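Local coordinates for protein deoxyuridine 5'-triphosphate nucleotidohydrolase (PDB 3LQW) that probably hydrolyses dUTP to dUMP and diphosphate with magnesium, supplying the precursor of thymidine nucleotides and keeping uracil out of DNA, at residues I36-G41 with I48-N53; V72-Q77 with G99-D104; Y79-P84 with Q131-R136. All blocks are in the same frame, centred on the assembly; numbering follows the deposited sequence. Where two conformers were deposited one is given.

Interaction 1. Residues I36-G41 with I48-N53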
loop_
_atom_site.group_PDB
_atom_site.type_symbol
_atom_site.label_atom_id
_atom_site.label_comp_id
_atom_site.label_asym_id
_atom_site.label_seq_id
_atom_site.Cartn_x
_atom_site.Cartn_y
_atom_site.Cartn_z
ATOM N N ILE A 36 -9.517 10.075 20.051
ATOM C CA ILE A 36 -9.299 8.725 20.525
ATOM C C ILE A 36 -7.898 8.277 20.158
ATOM O O ILE A 36 -7.524 8.277 18.972
ATOM C CB ILE A 36 -10.350 7.753 19.956
ATOM C CG1 ILE A 36 -11.763 8.183 20.358
ATOM C CG2 ILE A 36 -10.087 6.337 20.432
ATOM C CD1 ILE A 36 -12.872 7.423 19.638
ATOM N N VAL A 37 -7.111 7.884 21.143
ATOM C CA VAL A 37 -5.782 7.369 20.879
ATOM C C VAL A 37 -5.904 6.071 20.048
ATOM O O VAL A 37 -6.640 5.169 20.405
ATOM C CB VAL A 37 -4.991 7.091 22.196
ATOM C CG1 VAL A 37 -3.645 6.486 21.911
ATOM C CG2 VAL A 37 -4.818 8.368 23.001
ATOM N N PRO A 38 -5.162 5.989 18.938
ATOM C CA PRO A 38 -5.161 4.763 18.145
ATOM C C PRO A 38 -4.819 3.539 18.962
ATOM O O PRO A 38 -3.983 3.618 19.889
ATOM C CB PRO A 38 -4.125 5.053 17.056
ATOM C CG PRO A 38 -4.273 6.532 16.850
ATOM C CD PRO A 38 -4.443 7.079 18.256
ATOM N N THR A 39 -5.433 2.425 18.610
ATOM C CA THR A 39 -5.335 1.189 19.389
ATOM C C THR A 39 -4.890 -0.001 18.563
ATOM O O THR A 39 -5.307 -0.174 17.421
ATOM C CB THR A 39 -6.722 0.811 20.007
ATOM O OG1 THR A 39 -7.715 0.767 18.965
ATOM C CG2 THR A 39 -7.149 1.827 21.026
ATOM N N ARG A 40 -4.080 -0.879 19.142
ATOM C CA ARG A 40 -3.751 -2.128 18.490
ATOM C C ARG A 40 -4.817 -3.185 18.887
ATOM O O ARG A 40 -5.069 -3.358 20.073
ATOM C CB ARG A 40 -2.323 -2.526 18.865
ATOM C CG ARG A 40 -1.586 -3.243 17.768
ATOM C CD ARG A 40 -0.208 -3.652 18.192
ATOM N NE ARG A 40 0.844 -2.635 18.032
ATOM C CZ ARG A 40 1.406 -2.298 16.865
ATOM N NH1 ARG A 40 0.984 -2.859 15.741
ATOM N NH2 ARG A 40 2.399 -1.424 16.830
ATOM N N GLY A 41 -5.438 -3.836 17.899
ATOM C CA GLY A 41 -6.669 -4.623 18.088
ATOM C C GLY A 41 -6.518 -6.063 18.554
ATOM O O GLY A 41 -7.436 -6.631 19.173
ATOM N N ILE A 48 -2.751 -0.545 13.628
ATOM C CA ILE A 48 -3.268 0.216 14.751
ATOM C C ILE A 48 -4.485 0.988 14.228
ATOM O O ILE A 48 -4.411 1.734 13.244
ATOM C CB ILE A 48 -2.184 1.212 15.197
ATOM C CG1 ILE A 48 -0.874 0.500 15.573
ATOM C CG2 ILE A 48 -2.710 2.079 16.304
ATOM C CD1 ILE A 48 0.320 1.420 15.748
ATOM N N ASP A 49 -5.614 0.810 14.879
ATOM C CA ASP A 49 -6.850 1.400 14.400
ATOM C C ASP A 49 -6.838 2.907 14.578
ATOM O O ASP A 49 -6.480 3.403 15.647
ATOM C CB ASP A 49 -8.057 0.769 15.113
ATOM C CG ASP A 49 -8.234 -0.724 14.718
ATOM O OD1 ASP A 49 -8.131 -1.008 13.520
ATOM O OD2 ASP A 49 -8.456 -1.545 15.597
ATOM N N LEU A 50 -7.227 3.630 13.518
ATOM C CA LEU A 50 -7.390 5.070 13.491
ATOM C C LEU A 50 -8.880 5.398 13.541
ATOM O O LEU A 50 -9.685 4.781 12.836
ATOM C CB LEU A 50 -6.798 5.684 12.220
ATOM C CG LEU A 50 -5.293 5.526 12.051
ATOM C CD1 LEU A 50 -4.875 5.995 10.656
ATOM C CD2 LEU A 50 -4.517 6.217 13.139
ATOM N N TYR A 51 -9.245 6.364 14.376
ATOM C CA TYR A 51 -10.640 6.726 14.626
ATOM C C TYR A 51 -10.940 8.101 14.059
ATOM O O TYR A 51 -10.135 9.008 14.176
ATOM C CB TYR A 51 -10.901 6.764 16.157
ATOM C CG TYR A 51 -10.692 5.434 16.851
ATOM C CD1 TYR A 51 -9.435 5.037 17.250
ATOM C CD2 TYR A 51 -11.750 4.607 17.145
ATOM C CE1 TYR A 51 -9.239 3.819 17.867
ATOM C CE2 TYR A 51 -11.586 3.395 17.795
ATOM C CZ TYR A 51 -10.312 2.993 18.147
ATOM O OH TYR A 51 -10.134 1.790 18.803
ATOM N N SER A 52 -12.119 8.264 13.464
ATOM C CA SER A 52 -12.572 9.568 13.034
ATOM C C SER A 52 -12.905 10.482 14.218
ATOM O O SER A 52 -13.604 10.035 15.117
ATOM C CB SER A 52 -13.816 9.445 12.144
ATOM O OG SER A 52 -14.199 10.719 11.720
ATOM N N ASN A 53 -12.482 11.739 14.127
ATOM C CA ASN A 53 -12.895 12.729 15.137
ATOM C C ASN A 53 -14.138 13.484 14.733
ATOM O O ASN A 53 -14.563 14.360 15.484
ATOM C CB ASN A 53 -11.744 13.686 15.454
ATOM C CG ASN A 53 -12.011 14.545 16.660
ATOM O OD1 ASN A 53 -12.261 14.041 17.772
ATOM N ND2 ASN A 53 -11.934 15.836 16.451
HETATM O O HOH W 1 -7.674 8.216 16.100
HETATM O O HOH W 2 -10.380 10.578 17.219
HETATM O O HOH W 3 -8.199 -1.600 18.075
HETATM O O HOH W 4 -5.741 -3.134 15.208
#
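T39 OG1 has two close partners: the phenol OH of Y51, hydrogen-bonded to it at 2.6 Å, and water 3. With chi1 at 54° the hydroxyl sits between the backbone N and the carbonyl carbon, which brings it to the edge of the Y51 ring, in the ring plane. Water 3 donates to D49 OD2, so a short polar chain runs from tyrosine through threonine to the aspartate. Beside this chain the backbones pair as antiparallel strands at T39 and D49. The D49 N to T39 O bond is short at 2.7 Å, while the return bond from T39 N to D49 O stretches to 3.3 Å. Further back, I36 lies over one face of the Y51 ring, its CG2 3.6 Å from the ring centroid in a CH-pi contact. Water 1 bridges I36 O and Y51 N where the backbones have splayed apart. On the face that carries R40 and I48, I48 CG2 is pressed by P38 CB, 3.4 Å away, from the loop before the strand, and I48 CG1 lies over the centre of the R40 guanidinium, whose NH2 is bonded to C140 O of the second subunit. The two strands form a beta hairpin whose I48-S52 lie in the first conserved motif of trimeric dUTPases. Strand 128-136 lines the other edge of strand 47-51, and P38 and I48 pack on V28 and L26 of strand 25-30.

Interaction 2. Residues V72-Q77 with G99-D104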
loop_
_atom_site.group_PDB
_atom_site.type_symbol
_atom_site.label_atom_id
_atom_site.label_comp_id
_atom_site.label_asym_id
_atom_site.label_seq_id
_atom_site.Cartn_x
_atom_site.Cartn_y
_atom_site.Cartn_z
ATOM N N VAL A 72 1.329 12.064 15.723
ATOM C CA VAL A 72 2.173 10.987 16.192
ATOM C C VAL A 72 3.650 11.218 15.969
ATOM O O VAL A 72 4.060 12.000 15.088
ATOM C CB VAL A 72 1.784 9.623 15.555
ATOM C CG1 VAL A 72 0.322 9.322 15.796
ATOM C CG2 VAL A 72 2.128 9.570 14.059
ATOM N N GLN A 73 4.454 10.486 16.745
ATOM C CA GLN A 73 5.896 10.367 16.555
ATOM C C GLN A 73 6.197 8.890 16.348
ATOM O O GLN A 73 6.121 8.094 17.278
ATOM C CB GLN A 73 6.629 10.951 17.738
ATOM C CG GLN A 73 8.108 10.938 17.630
ATOM C CD GLN A 73 8.754 11.732 18.785
ATOM O OE1 GLN A 73 8.212 12.748 19.226
ATOM N NE2 GLN A 73 9.877 11.249 19.288
ATOM N N ILE A 74 6.474 8.533 15.097
ATOM C CA ILE A 74 6.771 7.162 14.666
ATOM C C ILE A 74 8.177 6.774 15.187
ATOM O O ILE A 74 9.065 7.607 15.158
ATOM C CB ILE A 74 6.776 7.061 13.077
ATOM C CG1 ILE A 74 5.478 7.531 12.350
ATOM C CG2 ILE A 74 7.080 5.639 12.625
ATOM C CD1 ILE A 74 4.193 6.694 12.551
ATOM N N PRO A 75 8.394 5.503 15.583
ATOM C CA PRO A 75 9.754 5.074 15.962
ATOM C C PRO A 75 10.762 5.224 14.829
ATOM O O PRO A 75 10.441 5.177 13.637
ATOM C CB PRO A 75 9.600 3.599 16.313
ATOM C CG PRO A 75 8.237 3.287 16.323
ATOM C CD PRO A 75 7.400 4.463 15.880
ATOM N N HIS A 76 12.021 5.321 15.216
ATOM C CA HIS A 76 13.118 5.510 14.305
ATOM C C HIS A 76 13.229 4.386 13.259
ATOM O O HIS A 76 13.059 3.222 13.561
ATOM C CB HIS A 76 14.417 5.631 15.098
ATOM C CG HIS A 76 15.581 6.109 14.295
ATOM N ND1 HIS A 76 15.509 7.188 13.437
ATOM C CD2 HIS A 76 16.848 5.641 14.213
ATOM C CE1 HIS A 76 16.689 7.361 12.862
ATOM N NE2 HIS A 76 17.511 6.426 13.306
ATOM N N GLN A 77 13.558 4.785 12.027
ATOM C CA GLN A 77 13.761 3.868 10.909
ATOM C C GLN A 77 12.480 3.108 10.533
ATOM O O GLN A 77 12.524 2.023 9.970
ATOM C CB GLN A 77 14.950 2.937 11.155
ATOM C CG GLN A 77 16.274 3.724 11.187
ATOM C CD GLN A 77 17.443 2.934 11.691
ATOM O OE1 GLN A 77 17.293 1.926 12.395
ATOM N NE2 GLN A 77 18.627 3.431 11.386
ATOM N N GLY A 99 -0.788 6.184 1.890
ATOM C CA GLY A 99 0.162 7.223 2.133
ATOM C C GLY A 99 1.129 6.894 3.233
ATOM O O GLY A 99 1.318 5.763 3.689
ATOM N N VAL A 100 1.723 7.937 3.678
ATOM C CA VAL A 100 3.027 7.815 4.313
ATOM C C VAL A 100 3.012 8.868 5.353
ATOM O O VAL A 100 2.925 10.056 5.053
ATOM C CB VAL A 100 4.344 8.098 3.364
ATOM C CG1 VAL A 100 5.613 8.271 4.170
ATOM C CG2 VAL A 100 4.466 7.047 2.297
ATOM N N ILE A 101 3.158 8.425 6.579
ATOM C CA ILE A 101 3.381 9.287 7.730
ATOM C C ILE A 101 4.852 9.126 8.083
ATOM O O ILE A 101 5.288 8.077 8.594
ATOM C CB ILE A 101 2.464 8.933 8.935
ATOM C CG1 ILE A 101 0.978 8.964 8.531
ATOM C CG2 ILE A 101 2.742 9.888 10.118
ATOM C CD1 ILE A 101 0.476 10.328 7.963
ATOM N N ASP A 102 5.632 10.167 7.802
ATOM C CA ASP A 102 7.035 10.153 8.039
ATOM C C ASP A 102 7.352 10.224 9.539
ATOM O O ASP A 102 6.607 10.817 10.313
ATOM C CB ASP A 102 7.634 11.358 7.272
ATOM C CG ASP A 102 7.285 11.356 5.736
ATOM O OD1 ASP A 102 7.558 10.354 5.066
ATOM O OD2 ASP A 102 6.735 12.356 5.199
ATOM N N GLU A 103 8.484 9.666 9.931
ATOM C CA GLU A 103 8.977 9.725 11.295
ATOM C C GLU A 103 9.171 11.178 11.832
ATOM O O GLU A 103 9.125 11.406 13.049
ATOM C CB GLU A 103 10.259 8.885 11.326
ATOM C CG GLU A 103 11.121 9.035 12.437
ATOM C CD GLU A 103 12.511 8.419 12.259
ATOM O OE1 GLU A 103 12.870 7.593 11.350
ATOM O OE2 GLU A 103 13.257 8.737 13.162
ATOM N N ASP A 104 9.377 12.128 10.911
ATOM C CA ASP A 104 9.548 13.546 11.243
ATOM C C ASP A 104 8.258 14.356 11.156
ATOM O O ASP A 104 8.257 15.544 11.456
ATOM C CB ASP A 104 10.724 14.207 10.438
ATOM C CG ASP A 104 10.661 14.009 8.880
ATOM O OD1 ASP A 104 9.658 13.533 8.332
ATOM O OD2 ASP A 104 11.675 14.358 8.189
HETATM O O HOH W 5 5.900 10.745 13.157
#
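One carboxylate, that of E103, takes two neighbouring N-H groups of the opposite segment, one from a side chain and one from the backbone. OE2 receives H76 ND1 at 2.7 Å through its syn lone pair, and the bond is nearly straight, 174° at the hydrogen. The oxygen lies in the imidazole plane, yet the carboxylate is turned almost perpendicular to the ring, 82° between planes. OE1 meanwhile accepts from Q77 N at 3.0 Å, with the donor well above the carboxylate plane, and it also pairs with the OH of Y139. What carries the group there is an extended side chain with CG anti to the backbone N (chi1 165°), reaching past I74 O to the turn at H76. In this His-carboxylate pair ND1 is the donor, and so straight a bond in the ring plane fixes the rotation of the imidazole. At the other end the contact is apolar and looser: V72 CG2 meets I101 CG2 at 4.0 Å, the two side chains crossing at about a right angle. Between the two ends sits water 5, which accepts from I74 N and lies 2.9 Å from D102 O and at the same distance from V72 O. D102 turns to the third subunit, where its OD1 takes A46 N. The GVIDED sequence of residues 99-104 belongs to the third conserved motif of trimeric dUTPases, a family whose active sites lie at subunit interfaces.

Interaction 3. Residues Y79-P84 with Q131-R136; sequences YGRIAP and QLIIER
Y79 starts the pairing with a two-way backbone exchange with E135: Y79 N to E135 O and E135 N to Y79 O, each 3.0 Å. Its chi1 of 83° places the ring between the backbone N and the carbonyl carbon and lays it alongside the E135 side chain, Y79 CE1 3.4 Å from E135 CB, the ring and carboxylate planes only 22° apart. G80 follows in a non-hydrogen-bonded pair with I134, and L132 CD1 comes to 3.7 Å from its CA. R81 bonds both ways with the backbone of I133, then sends its side chain back toward E135, where NE reaches OE2 in a salt bridge of 2.9 Å. That oxygen is in the guanidinium plane, although the nitrogen approaches from above the carboxylate plane. The same OE2 also bonds Y79 OH of the second subunit, to which R81 NH2 is also hydrogen-bonded, so the arginine and glutamate together hold a neighbour's phenol. I82 turns to the opposite side of the sheet, its CD1 3.7 Å from L132 CD1. A83 makes two bonds to Q131, A83 N to Q131 O being 2.8 Å. P84 begins the PRSS sequence, the second conserved motif of the family. The regular antiparallel ladder belongs to the beta-rich subunit of trimeric dUTPases, and its Y79, R81 and E135 link all three chains at the centre of the trimer.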
loop_
_atom_site.group_PDB
_atom_site.type_symbol
_atom_site.label_atom_id
_atom_site.label_comp_id
_atom_site.label_asym_id
_atom_site.label_seq_id
_atom_site.Cartn_x
_atom_site.Cartn_y
_atom_site.Cartn_z
ATOM N N TYR A 79 8.160 4.068 9.185
ATOM C CA TYR A 79 7.136 5.055 8.873
ATOM C C TYR A 79 5.758 4.455 9.178
ATOM O O TYR A 79 5.650 3.251 9.404
ATOM C CB TYR A 79 7.251 5.571 7.432
ATOM C CG TYR A 79 6.605 4.688 6.417
ATOM C CD1 TYR A 79 7.203 3.513 6.031
ATOM C CD2 TYR A 79 5.392 5.014 5.837
ATOM C CE1 TYR A 79 6.634 2.677 5.090
ATOM C CE2 TYR A 79 4.796 4.166 4.895
ATOM C CZ TYR A 79 5.411 2.981 4.541
ATOM O OH TYR A 79 4.830 2.189 3.595
ATOM N N GLY A 80 4.743 5.296 9.202
ATOM C CA GLY A 80 3.386 4.833 9.383
ATOM C C GLY A 80 2.692 4.800 8.031
ATOM O O GLY A 80 2.534 5.821 7.391
ATOM N N ARG A 81 2.261 3.621 7.640
ATOM C CA ARG A 81 1.489 3.464 6.413
ATOM C C ARG A 81 0.026 3.404 6.755
ATOM O O ARG A 81 -0.405 2.623 7.591
ATOM C CB ARG A 81 1.861 2.185 5.684
ATOM C CG ARG A 81 1.172 2.072 4.292
ATOM C CD ARG A 81 1.555 0.856 3.535
ATOM N NE ARG A 81 1.009 -0.386 4.112
ATOM C CZ ARG A 81 -0.187 -0.887 3.805
ATOM N NH1 ARG A 81 -1.031 -0.208 3.025
ATOM N NH2 ARG A 81 -0.548 -2.081 4.238
ATOM N N ILE A 82 -0.742 4.221 6.044
ATOM C CA ILE A 82 -2.167 4.195 6.160
ATOM C C ILE A 82 -2.717 3.062 5.292
ATOM O O ILE A 82 -2.393 2.973 4.094
ATOM C CB ILE A 82 -2.718 5.482 5.547
ATOM C CG1 ILE A 82 -2.073 6.695 6.227
ATOM C CG2 ILE A 82 -4.189 5.422 5.513
ATOM C CD1 ILE A 82 -2.248 6.649 7.597
ATOM N N ALA A 83 -3.492 2.181 5.913
ATOM C CA ALA A 83 -4.076 1.013 5.238
ATOM C C ALA A 83 -5.575 0.977 5.416
ATOM O O ALA A 83 -6.121 1.481 6.395
ATOM C CB ALA A 83 -3.464 -0.288 5.754
ATOM N N PRO A 84 -6.314 0.379 4.460
ATOM C CA PRO A 84 -7.761 0.301 4.577
ATOM C C PRO A 84 -8.201 -0.761 5.567
ATOM O O PRO A 84 -7.577 -1.808 5.705
ATOM C CB PRO A 84 -8.206 -0.082 3.138
ATOM C CG PRO A 84 -6.996 -0.417 2.414
ATOM C CD PRO A 84 -5.829 -0.245 3.220
ATOM N N GLN A 131 -6.323 1.903 9.267
ATOM C CA GLN A 131 -5.293 1.361 10.148
ATOM C C GLN A 131 -3.969 2.036 9.823
ATOM O O GLN A 131 -3.742 2.464 8.681
ATOM C CB GLN A 131 -5.059 -0.113 9.891
ATOM C CG GLN A 131 -6.148 -1.099 10.096
ATOM C CD GLN A 131 -5.644 -2.438 9.508
ATOM O OE1 GLN A 131 -6.205 -2.966 8.541
ATOM N NE2 GLN A 131 -4.506 -2.908 10.013
ATOM N N LEU A 132 -3.110 2.148 10.814
ATOM C CA LEU A 132 -1.735 2.630 10.670
ATOM C C LEU A 132 -0.818 1.448 10.939
ATOM O O LEU A 132 -0.882 0.848 12.012
ATOM C CB LEU A 132 -1.459 3.779 11.685
ATOM C CG LEU A 132 -0.132 4.505 11.572
ATOM C CD1 LEU A 132 -0.129 5.317 10.375
ATOM C CD2 LEU A 132 0.106 5.353 12.850
ATOM N N ILE A 133 0.066 1.160 9.996
ATOM C CA ILE A 133 1.012 0.069 10.157
ATOM C C ILE A 133 2.404 0.671 10.285
ATOM O O ILE A 133 2.806 1.534 9.506
ATOM C CB ILE A 133 1.010 -0.916 8.990
ATOM C CG1 ILE A 133 -0.350 -1.572 8.851
ATOM C CG2 ILE A 133 2.124 -1.939 9.182
ATOM C CD1 ILE A 133 -0.551 -2.247 7.539
ATOM N N ILE A 134 3.139 0.232 11.304
ATOM C CA ILE A 134 4.484 0.758 11.542
ATOM C C ILE A 134 5.495 -0.136 10.813
ATOM O O ILE A 134 5.875 -1.213 11.257
ATOM C CB ILE A 134 4.812 0.895 13.033
ATOM C CG1 ILE A 134 3.688 1.662 13.756
ATOM C CG2 ILE A 134 6.176 1.546 13.206
ATOM C CD1 ILE A 134 3.344 3.033 13.211
ATOM N N GLU A 135 5.830 0.304 9.597
ATOM C CA GLU A 135 6.640 -0.448 8.628
ATOM C C GLU A 135 8.127 -0.113 8.794
ATOM O O GLU A 135 8.477 1.058 8.908
ATOM C CB GLU A 135 6.260 -0.024 7.194
ATOM C CG GLU A 135 4.797 -0.066 6.737
ATOM C CD GLU A 135 4.343 -1.370 6.088
ATOM O OE1 GLU A 135 5.212 -2.229 5.810
ATOM O OE2 GLU A 135 3.108 -1.478 5.847
ATOM N N ARG A 136 8.981 -1.132 8.749
ATOM C CA ARG A 136 10.435 -0.895 8.758
ATOM C C ARG A 136 10.938 -0.567 7.371
ATOM O O ARG A 136 10.613 -1.254 6.416
ATOM C CB ARG A 136 11.150 -2.141 9.291
ATOM C CG ARG A 136 10.722 -2.540 10.688
ATOM C CD ARG A 136 11.801 -3.390 11.383
ATOM N NE ARG A 136 11.361 -3.818 12.722
ATOM C CZ ARG A 136 11.331 -3.031 13.796
ATOM N NH1 ARG A 136 11.720 -1.782 13.743
ATOM N NH2 ARG A 136 10.862 -3.503 14.934
#

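In the fold
Interactions 1 and 3 share one sheet: I48 O and L132 N, 2.8 Å apart in a probable hydrogen bond, join strand 47-51 to strand 128-136, with centres 12 Å apart. Interaction 2 meets the far side of interaction 3, where I101 N lies 2.8 Å from G80 O, also probably bonded; those centres are 9 Å apart. Interactions 1 and 2 do not touch, their nearest atoms being about 5 Å apart. Interaction 3 is thus the middle of the set. Parts of four conserved motifs, which in this family form active sites between subunits, lie here: I48-S52, P84, residues 99-104 and the start of 131-136. The P84 side chain is about 4 Å from a glycerol, probably from the crystallisation liquor.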